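Local coordinates for 3-oxosteroid 1-dehydrogenase (PDB 7P18), which probably catalyses the FAD-dependent 1,2-dehydrogenation of 3-oxosteroids to 3-oxo-Delta(1)-steroids, handing the electrons on to an acceptor, at residues A[63-68]-A[128-133]; A[112-117]-A[174-179]; A[168-173]-A[464-469]. One frame throughout, in Å; residues are numbered along the deposited sequence. Where two conformers were deposited one is given.

Contact 1. Residues A[63-68]-A[128-133]; sequences IKDSFD and GGRTME
A buried, side-on salt bridge between D65 and R130 ties the loop leading into helix 67-78 to the loop that runs into strand 131-138. R130 reaches out with its chain extended from CG to NE and presents NE and NH2 to the two carboxylate oxygens, one each. The bond from R130 NE to D65 OD2 is 2.9 Å long and almost perfectly straight at 178°, whereas R130 NH2 to D65 OD1, equally short, is somewhat bent. Both oxygens lie near the guanidinium plane and are met on their syn sides, yet the two flat groups are twisted by 34°, and the side chains meet at about a right angle. D65 OD1 also accepts a weak bond from the backbone N of S66. OD2 is gripped a second time by N57 N, while NH1 of R130 turns to D117 and to the carbonyl of G124, so the one guanidinium serves two carboxylates and probably offsets part of their charge. A leucine in place of R130 would probably leave the buried carboxylates of D65 and D117 without their shared cation. Beside this pair, I63 CD1 rests 3.6 Å from G128 O at the exposed margin. R130 also packs on W54 of strand 53-54, a neighbour of strand 131-138 in its antiparallel sheet, and S66 provides the N-cap of helix 67-78.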
loop_
_atom_site.group_PDB
_atom_site.type_symbol
_atom_site.label_atom_id
_atom_site.label_comp_id
_atom_site.label_asym_id
_atom_site.label_seq_id
_atom_site.Cartn_x
_atom_site.Cartn_y
_atom_site.Cartn_z
ATOM N N ILE A 63 20.577 -12.352 -6.518
ATOM C CA ILE A 63 20.782 -12.323 -7.981
ATOM C C ILE A 63 21.402 -10.979 -8.367
ATOM O O ILE A 63 21.364 -10.003 -7.580
ATOM C CB ILE A 63 19.475 -12.615 -8.724
ATOM C CG1 ILE A 63 18.382 -11.577 -8.415
ATOM C CG2 ILE A 63 19.021 -14.038 -8.439
ATOM C CD1 ILE A 63 17.202 -11.676 -9.345
ATOM N N LYS A 64 21.931 -10.892 -9.575
ATOM C CA LYS A 64 22.632 -9.649 -9.963
ATOM C C LYS A 64 21.613 -8.631 -10.486
ATOM O O LYS A 64 20.646 -8.995 -11.166
ATOM C CB LYS A 64 23.797 -9.898 -10.925
ATOM C CG LYS A 64 25.046 -9.049 -10.629
ATOM C CD LYS A 64 25.686 -9.285 -9.238
ATOM C CE LYS A 64 26.668 -8.196 -8.851
ATOM N NZ LYS A 64 27.484 -8.593 -7.648
ATOM N N ASP A 65 21.887 -7.376 -10.178
ATOM C CA ASP A 65 21.073 -6.208 -10.578
ATOM C C ASP A 65 22.030 -5.047 -10.841
ATOM O O ASP A 65 23.265 -5.181 -10.606
ATOM C CB ASP A 65 20.068 -5.878 -9.470
ATOM C CG ASP A 65 18.870 -5.064 -9.936
ATOM O OD1 ASP A 65 18.778 -4.781 -11.145
ATOM O OD2 ASP A 65 18.061 -4.679 -9.055
ATOM N N SER A 66 21.510 -3.951 -11.348
ATOM C CA SER A 66 22.336 -2.777 -11.679
ATOM C C SER A 66 21.462 -1.553 -11.791
ATOM O O SER A 66 20.274 -1.682 -12.141
ATOM C CB SER A 66 23.112 -2.978 -12.971
ATOM O OG SER A 66 22.284 -3.145 -14.094
ATOM N N PHE A 67 22.093 -0.422 -11.549
ATOM C CA PHE A 67 21.510 0.916 -11.732
ATOM C C PHE A 67 20.925 1.015 -13.147
ATOM O O PHE A 67 19.765 1.472 -13.318
ATOM C CB PHE A 67 22.590 1.963 -11.473
ATOM C CG PHE A 67 22.101 3.382 -11.584
ATOM C CD1 PHE A 67 22.069 4.025 -12.808
ATOM C CD2 PHE A 67 21.687 4.066 -10.457
ATOM C CE1 PHE A 67 21.653 5.350 -12.908
ATOM C CE2 PHE A 67 21.243 5.374 -10.550
ATOM C CZ PHE A 67 21.237 6.014 -11.773
ATOM N N ASP A 68 21.687 0.640 -14.163
ATOM C CA ASP A 68 21.220 0.856 -15.564
ATOM C C ASP A 68 20.011 -0.043 -15.893
ATOM O O ASP A 68 19.097 0.422 -16.604
ATOM C CB ASP A 68 22.335 0.625 -16.575
ATOM C CG ASP A 68 21.998 1.186 -17.938
ATOM O OD1 ASP A 68 21.699 2.396 -18.020
ATOM O OD2 ASP A 68 21.928 0.386 -18.867
ATOM N N GLY A 128 12.912 -11.448 -8.707
ATOM C CA GLY A 128 12.825 -11.408 -7.242
ATOM C C GLY A 128 13.854 -10.477 -6.671
ATOM O O GLY A 128 14.713 -10.010 -7.425
ATOM N N GLY A 129 13.737 -10.154 -5.400
ATOM C CA GLY A 129 14.863 -9.612 -4.634
ATOM C C GLY A 129 14.884 -8.093 -4.572
ATOM O O GLY A 129 15.569 -7.597 -3.685
ATOM N N ARG A 130 14.198 -7.354 -5.468
ATOM C CA ARG A 130 14.169 -5.867 -5.336
ATOM C C ARG A 130 13.232 -5.454 -4.195
ATOM O O ARG A 130 13.559 -4.533 -3.439
ATOM C CB ARG A 130 13.752 -5.203 -6.653
ATOM C CG ARG A 130 14.699 -5.427 -7.820
ATOM C CD ARG A 130 14.278 -4.573 -9.004
ATOM N NE ARG A 130 15.330 -4.419 -9.992
ATOM C CZ ARG A 130 15.142 -4.189 -11.296
ATOM N NH1 ARG A 130 13.927 -4.124 -11.835
ATOM N NH2 ARG A 130 16.201 -3.981 -12.065
ATOM N N THR A 131 12.087 -6.113 -4.074
ATOM C CA THR A 131 11.160 -5.961 -2.930
ATOM C C THR A 131 11.882 -6.399 -1.644
ATOM O O THR A 131 12.482 -7.471 -1.662
ATOM C CB THR A 131 9.873 -6.753 -3.149
ATOM O OG1 THR A 131 9.159 -6.243 -4.276
ATOM C CG2 THR A 131 9.010 -6.712 -1.909
ATOM N N MET A 132 11.788 -5.580 -0.606
ATOM C CA MET A 132 12.335 -5.826 0.744
ATOM C C MET A 132 11.231 -5.619 1.783
ATOM O O MET A 132 10.299 -4.781 1.548
ATOM C CB MET A 132 13.516 -4.912 1.056
ATOM C CG MET A 132 14.621 -4.876 -0.022
ATOM S SD MET A 132 16.024 -3.840 0.492
ATOM C CE MET A 132 16.913 -4.992 1.532
ATOM N N GLU A 133 11.344 -6.343 2.899
ATOM C CA GLU A 133 10.357 -6.232 4.000
ATOM C C GLU A 133 11.061 -6.242 5.355
ATOM O O GLU A 133 12.257 -6.587 5.465
ATOM C CB GLU A 133 9.346 -7.355 3.865
ATOM C CG GLU A 133 9.865 -8.723 4.334
ATOM C CD GLU A 133 8.733 -9.701 4.580
ATOM O OE1 GLU A 133 7.643 -9.250 5.109
ATOM O OE2 GLU A 133 8.905 -10.879 4.174
#

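Contact 2. Residues A[112-117]-A[174-179]; sequences CHRYPD and AKEPGW. With ANB (androsta-1,4-diene-3,17-dione), chain D.
R114 meets the carboxylate of E176 end-on, its NH1 and NH2 edge laid against both oxygens. R114 NH2 lies 2.6 Å from E176 OE2, and R114 NH1 lies 2.9 Å from E176 OE1; each bond is nearly straight and uses the syn lone pair. A weak third bond, 3.2 Å from R114 NH1 to E176 OE2, closes the fork. The two side chains come from opposite directions, and their planes differ by just 7°, which makes the pair a nearly flat bidentate salt bridge. To bring this about, the arginine chain turns about its CG-CD bond (chi3 60°), while the glutamate stays extended beyond CG. R114 is exposed, so solvent probably screens the charges more than it would a buried pair, although H170 and Y466 also touch the arginine. The next residue, Y115, turns instead to the bound steroid: its OH comes within 3.4 Å of ANB C19, and its CE2 lies 3.8 Å from ANB C6, an oblique approach to the ring. That hydroxyl is in turn hydrogen-bonded to Y467 OH. On one side, then, stands a type I turn from C112 to Y115 whose last residue lines the androstadienedione pocket; on the other, E176 directly follows K175, the positive-phi C-prime residue of a Schellman motif in which E176 N bonds V171 O and K175 N bonds M172 O to end helix 166-174.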
loop_
_atom_site.group_PDB
_atom_site.type_symbol
_atom_site.label_atom_id
_atom_site.label_comp_id
_atom_site.label_asym_id
_atom_site.label_seq_id
_atom_site.Cartn_x
_atom_site.Cartn_y
_atom_site.Cartn_z
ATOM N N CYS A 112 12.663 -9.854 -0.190
ATOM C CA CYS A 112 11.726 -10.923 -0.602
ATOM C C CYS A 112 12.273 -11.581 -1.876
ATOM O O CYS A 112 11.968 -11.127 -3.006
ATOM C CB CYS A 112 10.326 -10.365 -0.778
ATOM S SG CYS A 112 9.702 -9.564 0.719
ATOM N N HIS A 113 13.102 -12.614 -1.702
ATOM C CA HIS A 113 13.984 -13.171 -2.756
ATOM C C HIS A 113 13.176 -13.697 -3.940
ATOM O O HIS A 113 13.699 -13.677 -5.095
ATOM C CB HIS A 113 14.908 -14.268 -2.174
ATOM C CG HIS A 113 15.791 -13.754 -1.090
ATOM N ND1 HIS A 113 16.841 -12.890 -1.353
ATOM C CD2 HIS A 113 15.812 -13.987 0.240
ATOM C CE1 HIS A 113 17.449 -12.576 -0.241
ATOM N NE2 HIS A 113 16.827 -13.231 0.766
ATOM N N ARG A 114 11.960 -14.168 -3.690
ATOM C CA ARG A 114 11.147 -14.828 -4.755
ATOM C C ARG A 114 10.034 -13.914 -5.281
ATOM O O ARG A 114 9.228 -14.382 -6.125
ATOM C CB ARG A 114 10.548 -16.126 -4.200
ATOM C CG ARG A 114 11.580 -17.143 -3.741
ATOM C CD ARG A 114 10.914 -18.238 -2.911
ATOM N NE ARG A 114 9.905 -18.919 -3.705
ATOM C CZ ARG A 114 8.880 -19.602 -3.218
ATOM N NH1 ARG A 114 8.728 -19.765 -1.910
ATOM N NH2 ARG A 114 8.023 -20.147 -4.064
ATOM N N TYR A 115 9.940 -12.683 -4.796
ATOM C CA TYR A 115 8.791 -11.788 -5.100
ATOM C C TYR A 115 9.119 -11.064 -6.399
ATOM O O TYR A 115 9.917 -10.150 -6.387
ATOM C CB TYR A 115 8.575 -10.797 -3.970
ATOM C CG TYR A 115 7.163 -10.292 -3.829
ATOM C CD1 TYR A 115 6.322 -10.087 -4.923
ATOM C CD2 TYR A 115 6.687 -10.006 -2.570
ATOM C CE1 TYR A 115 5.012 -9.642 -4.745
ATOM C CE2 TYR A 115 5.379 -9.584 -2.375
ATOM C CZ TYR A 115 4.555 -9.381 -3.460
ATOM O OH TYR A 115 3.282 -8.965 -3.168
ATOM N N PRO A 116 8.537 -11.445 -7.552
ATOM C CA PRO A 116 8.905 -10.840 -8.823
ATOM C C PRO A 116 8.428 -9.399 -8.971
ATOM O O PRO A 116 7.403 -9.039 -8.391
ATOM C CB PRO A 116 8.195 -11.698 -9.882
ATOM C CG PRO A 116 7.763 -12.917 -9.108
ATOM C CD PRO A 116 7.480 -12.431 -7.722
ATOM N N ASP A 117 9.201 -8.607 -9.725
ATOM C CA ASP A 117 8.730 -7.280 -10.200
ATOM C C ASP A 117 7.377 -7.453 -10.921
ATOM O O ASP A 117 7.110 -8.510 -11.518
ATOM C CB ASP A 117 9.762 -6.635 -11.105
ATOM C CG ASP A 117 11.007 -6.169 -10.372
ATOM O OD1 ASP A 117 10.976 -6.090 -9.115
ATOM O OD2 ASP A 117 11.981 -5.886 -11.072
ATOM N N ALA A 174 0.355 -19.863 -0.878
ATOM C CA ALA A 174 0.740 -20.658 -2.071
ATOM C C ALA A 174 0.586 -22.167 -1.774
ATOM O O ALA A 174 0.585 -22.962 -2.764
ATOM C CB ALA A 174 2.139 -20.308 -2.509
ATOM N N LYS A 175 0.424 -22.529 -0.490
ATOM C CA LYS A 175 0.251 -23.935 -0.021
ATOM C C LYS A 175 1.520 -24.737 -0.350
ATOM O O LYS A 175 1.418 -25.809 -0.983
ATOM C CB LYS A 175 -0.975 -24.596 -0.671
ATOM C CG LYS A 175 -2.300 -23.883 -0.421
ATOM C CD LYS A 175 -3.511 -24.787 -0.396
ATOM C CE LYS A 175 -4.682 -24.136 0.311
ATOM N NZ LYS A 175 -5.271 -25.023 1.343
ATOM N N GLU A 176 2.686 -24.213 0.016
ATOM C CA GLU A 176 3.978 -24.901 -0.186
ATOM C C GLU A 176 4.177 -25.874 0.975
ATOM O O GLU A 176 3.485 -25.761 1.984
ATOM C CB GLU A 176 5.101 -23.865 -0.306
ATOM C CG GLU A 176 4.874 -22.873 -1.433
ATOM C CD GLU A 176 6.076 -21.994 -1.718
ATOM O OE1 GLU A 176 6.816 -21.686 -0.765
ATOM O OE2 GLU A 176 6.293 -21.654 -2.899
ATOM N N PRO A 177 5.110 -26.851 0.851
ATOM C CA PRO A 177 5.466 -27.756 1.944
ATOM C C PRO A 177 6.019 -27.050 3.179
ATOM O O PRO A 177 6.779 -26.161 2.982
ATOM C CB PRO A 177 6.641 -28.582 1.399
ATOM C CG PRO A 177 6.542 -28.465 -0.098
ATOM C CD PRO A 177 5.886 -27.127 -0.369
ATOM N N GLY A 178 5.678 -27.507 4.390
ATOM C CA GLY A 178 6.267 -27.042 5.669
ATOM C C GLY A 178 5.419 -25.986 6.371
ATOM O O GLY A 178 5.680 -25.690 7.562
ATOM N N TRP A 179 4.437 -25.431 5.667
ATOM C CA TRP A 179 3.488 -24.404 6.169
ATOM C C TRP A 179 2.966 -24.764 7.571
ATOM O O TRP A 179 2.686 -23.838 8.364
ATOM C CB TRP A 179 2.348 -24.280 5.169
ATOM C CG TRP A 179 1.513 -25.513 5.148
ATOM C CD1 TRP A 179 1.844 -26.744 4.660
ATOM C CD2 TRP A 179 0.200 -25.629 5.703
ATOM N NE1 TRP A 179 0.810 -27.616 4.860
ATOM C CE2 TRP A 179 -0.218 -26.958 5.486
ATOM C CE3 TRP A 179 -0.666 -24.733 6.336
ATOM C CZ2 TRP A 179 -1.472 -27.412 5.890
ATOM C CZ3 TRP A 179 -1.911 -25.178 6.722
ATOM C CH2 TRP A 179 -2.305 -26.501 6.502
HETATM C C1 ANB D . 0.598 -4.688 -0.917
HETATM C C10 ANB D . 1.293 -5.989 -0.648
HETATM C C11 ANB D . -0.605 -6.716 0.997
HETATM C C12 ANB D . -1.003 -7.511 2.249
HETATM C C13 ANB D . -0.311 -8.862 2.272
HETATM C C14 ANB D . 1.203 -8.607 2.269
HETATM C C15 ANB D . 1.805 -9.968 2.643
HETATM C C16 ANB D . 0.806 -10.546 3.660
HETATM C C17 ANB D . -0.448 -9.708 3.530
HETATM C C18 ANB D . -0.789 -9.791 1.130
HETATM C C19 ANB D . 0.887 -6.959 -1.793
HETATM C C2 ANB D . 1.136 -3.680 -1.607
HETATM C C3 ANB D . 2.569 -3.656 -1.898
HETATM C C4 ANB D . 3.341 -4.678 -1.202
HETATM C C5 ANB D . 2.792 -5.788 -0.688
HETATM C C6 ANB D . 3.654 -6.922 -0.210
HETATM C C7 ANB D . 3.177 -7.545 1.094
HETATM C C8 ANB D . 1.695 -7.885 1.019
HETATM C C9 ANB D . 0.909 -6.577 0.765
HETATM O O1 ANB D . 3.084 -2.813 -2.644
HETATM O O2 ANB D . -1.390 -9.737 4.288
#

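Contact 3. Residues A[168-173]-A[464-469]; sequences EAHVML and DRYYGD
H170 lays its imidazole over one face of the Y466 ring in an offset stack, with centroids 4.0 Å apart and planes only 7° from parallel. With CG anti to the backbone nitrogen (chi1 166°), the histidine carries its imidazole toward Y466, and NE2 of H170 rides above the rim of the tyrosine, 3.4 Å from Y466 CE1. The same NE2 donates to the backbone: the bond from H170 NE2 to Y466 O is 2.8 Å long and runs nearly in the imidazole plane, though it arrives tilted 24° from the plane of the carbonyl. One residue thus holds the ring twice, by its face through stacking and by its edge through the N-H, which fixes the rotation of the imidazole. Y467 adds a third ring at that edge, with Y467 CE1 3.8 Å from H170 CD2, an oblique meeting. Y466 CD2 also sits over the centre of the Y467 ring, completing an aromatic cluster. L173 likewise has CG anti to its nitrogen and crosses Y467 at about a right angle, placing L173 CD1 3.7 Å from Y467 CD1. The carbonyl oxygen of Y467 is buried here without a polar partner in the model. Through these residues the kinked helix 166-174 leans on the C-terminal end of helix 462-466 and the loop after it; R114 also touches H170, and V171 packs on W179 of helix 179-191.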
loop_
_atom_site.group_PDB
_atom_site.type_symbol
_atom_site.label_atom_id
_atom_site.label_comp_id
_atom_site.label_asym_id
_atom_site.label_seq_id
_atom_site.Cartn_x
_atom_site.Cartn_y
_atom_site.Cartn_z
ATOM N N GLU A 168 7.391 -15.465 5.630
ATOM C CA GLU A 168 6.829 -16.525 6.524
ATOM C C GLU A 168 5.428 -16.865 6.038
ATOM O O GLU A 168 5.122 -18.053 5.909
ATOM C CB GLU A 168 6.715 -16.077 7.980
ATOM C CG GLU A 168 7.977 -16.185 8.796
ATOM C CD GLU A 168 7.823 -15.447 10.095
ATOM O OE1 GLU A 168 6.780 -14.782 10.237
ATOM O OE2 GLU A 168 8.755 -15.498 10.945
ATOM N N ALA A 169 4.614 -15.849 5.765
ATOM C CA ALA A 169 3.240 -16.005 5.240
ATOM C C ALA A 169 3.284 -16.821 3.954
ATOM O O ALA A 169 2.789 -17.939 4.014
ATOM C CB ALA A 169 2.570 -14.663 5.009
ATOM N N HIS A 170 3.855 -16.268 2.869
ATOM C CA HIS A 170 3.628 -16.618 1.435
ATOM C C HIS A 170 3.481 -18.136 1.259
ATOM O O HIS A 170 2.647 -18.567 0.446
ATOM C CB HIS A 170 4.751 -16.064 0.536
ATOM C CG HIS A 170 4.759 -16.652 -0.825
ATOM N ND1 HIS A 170 5.617 -17.672 -1.167
ATOM C CD2 HIS A 170 4.037 -16.396 -1.923
ATOM C CE1 HIS A 170 5.406 -18.037 -2.405
ATOM N NE2 HIS A 170 4.424 -17.284 -2.879
ATOM N N VAL A 171 4.277 -18.895 2.005
ATOM C CA VAL A 171 4.261 -20.380 2.081
ATOM C C VAL A 171 2.822 -20.895 2.259
ATOM O O VAL A 171 2.440 -21.879 1.603
ATOM C CB VAL A 171 5.137 -20.826 3.268
ATOM C CG1 VAL A 171 4.923 -22.290 3.561
ATOM C CG2 VAL A 171 6.605 -20.496 3.071
ATOM N N MET A 172 2.055 -20.252 3.142
ATOM C CA MET A 172 0.687 -20.680 3.539
ATOM C C MET A 172 -0.324 -20.375 2.419
ATOM O O MET A 172 -1.185 -21.240 2.155
ATOM C CB MET A 172 0.269 -19.974 4.828
ATOM C CG MET A 172 1.151 -20.336 6.017
ATOM S SD MET A 172 0.701 -19.493 7.552
ATOM C CE MET A 172 -1.018 -19.090 7.237
ATOM N N LEU A 173 -0.230 -19.193 1.792
ATOM C CA LEU A 173 -1.171 -18.747 0.712
ATOM C C LEU A 173 -0.917 -19.572 -0.561
ATOM O O LEU A 173 -1.908 -19.936 -1.233
ATOM C CB LEU A 173 -0.989 -17.244 0.442
ATOM C CG LEU A 173 -2.024 -16.554 -0.452
ATOM C CD1 LEU A 173 -1.779 -16.806 -1.927
ATOM C CD2 LEU A 173 -3.444 -16.934 -0.078
ATOM N N ASP A 464 2.282 -13.517 -11.858
ATOM C CA ASP A 464 0.943 -14.150 -11.706
ATOM C C ASP A 464 1.072 -15.436 -10.877
ATOM O O ASP A 464 0.326 -15.627 -9.897
ATOM C CB ASP A 464 0.320 -14.520 -13.045
ATOM C CG ASP A 464 -0.164 -13.379 -13.914
ATOM O OD1 ASP A 464 0.322 -12.268 -13.727
ATOM O OD2 ASP A 464 -0.919 -13.670 -14.840
ATOM N N ARG A 465 2.053 -16.274 -11.206
ATOM C CA ARG A 465 2.181 -17.629 -10.603
ATOM C C ARG A 465 2.692 -17.550 -9.167
ATOM O O ARG A 465 2.469 -18.501 -8.433
ATOM C CB ARG A 465 3.102 -18.493 -11.461
ATOM C CG ARG A 465 2.538 -18.762 -12.845
ATOM C CD ARG A 465 3.260 -19.841 -13.589
ATOM N NE ARG A 465 4.633 -19.554 -13.953
ATOM C CZ ARG A 465 5.040 -19.059 -15.126
ATOM N NH1 ARG A 465 4.178 -18.693 -16.059
ATOM N NH2 ARG A 465 6.334 -18.899 -15.350
ATOM N N TYR A 466 3.295 -16.440 -8.739
ATOM C CA TYR A 466 3.813 -16.281 -7.362
ATOM C C TYR A 466 2.707 -16.568 -6.332
ATOM O O TYR A 466 3.002 -17.136 -5.281
ATOM C CB TYR A 466 4.411 -14.890 -7.163
ATOM C CG TYR A 466 5.057 -14.651 -5.823
ATOM C CD1 TYR A 466 6.155 -15.377 -5.390
ATOM C CD2 TYR A 466 4.576 -13.668 -4.978
ATOM C CE1 TYR A 466 6.733 -15.145 -4.146
ATOM C CE2 TYR A 466 5.142 -13.415 -3.739
ATOM C CZ TYR A 466 6.229 -14.162 -3.317
ATOM O OH TYR A 466 6.738 -13.825 -2.098
ATOM N N TYR A 467 1.482 -16.110 -6.581
ATOM C CA TYR A 467 0.332 -16.252 -5.665
ATOM C C TYR A 467 -0.660 -17.286 -6.207
ATOM O O TYR A 467 -1.801 -17.306 -5.723
ATOM C CB TYR A 467 -0.288 -14.874 -5.412
ATOM C CG TYR A 467 0.460 -14.004 -4.430
ATOM C CD1 TYR A 467 0.855 -14.450 -3.177
ATOM C CD2 TYR A 467 0.722 -12.676 -4.747
ATOM C CE1 TYR A 467 1.511 -13.622 -2.270
ATOM C CE2 TYR A 467 1.369 -11.831 -3.854
ATOM C CZ TYR A 467 1.801 -12.314 -2.635
ATOM O OH TYR A 467 2.418 -11.432 -1.811
ATOM N N GLY A 468 -0.278 -18.085 -7.205
ATOM C CA GLY A 468 -1.035 -19.292 -7.586
ATOM C C GLY A 468 -0.866 -20.418 -6.550
ATOM O O GLY A 468 -0.161 -20.225 -5.547
ATOM N N ASP A 469 -1.510 -21.549 -6.779
ATOM C CA ASP A 469 -1.384 -22.762 -5.924
ATOM C C ASP A 469 -0.360 -23.680 -6.608
ATOM O O ASP A 469 -0.644 -24.166 -7.700
ATOM C CB ASP A 469 -2.739 -23.432 -5.725
ATOM C CG ASP A 469 -2.728 -24.633 -4.783
ATOM O OD1 ASP A 469 -1.639 -25.253 -4.587
ATOM O OD2 ASP A 469 -3.795 -24.919 -4.271
#

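Overall arrangement
Contacts 1 and 2 both rest on an arginine-carboxylate pair, but in different surroundings. Contact 1 is buried, and its salt bridge is embedded in further bonds from both partners; contact 2 places its ion pair at the surface, gripped end-on instead of side-on. Contact 3, partly buried, relies on rings, a hydrogen bond to a backbone carbonyl and an apolar touch. Contacts 2 and 3 have centres about 5 Å apart: contact 3 uses helix 166-174 itself and contact 2 the loop that follows it. Segment 112-117 connects all three, through the D117-R130 salt bridge to contact 1 and the Y115-Y467 hydrogen bond to contact 3. Contacts 1 and 3 do not touch, with centres about 20 Å apart.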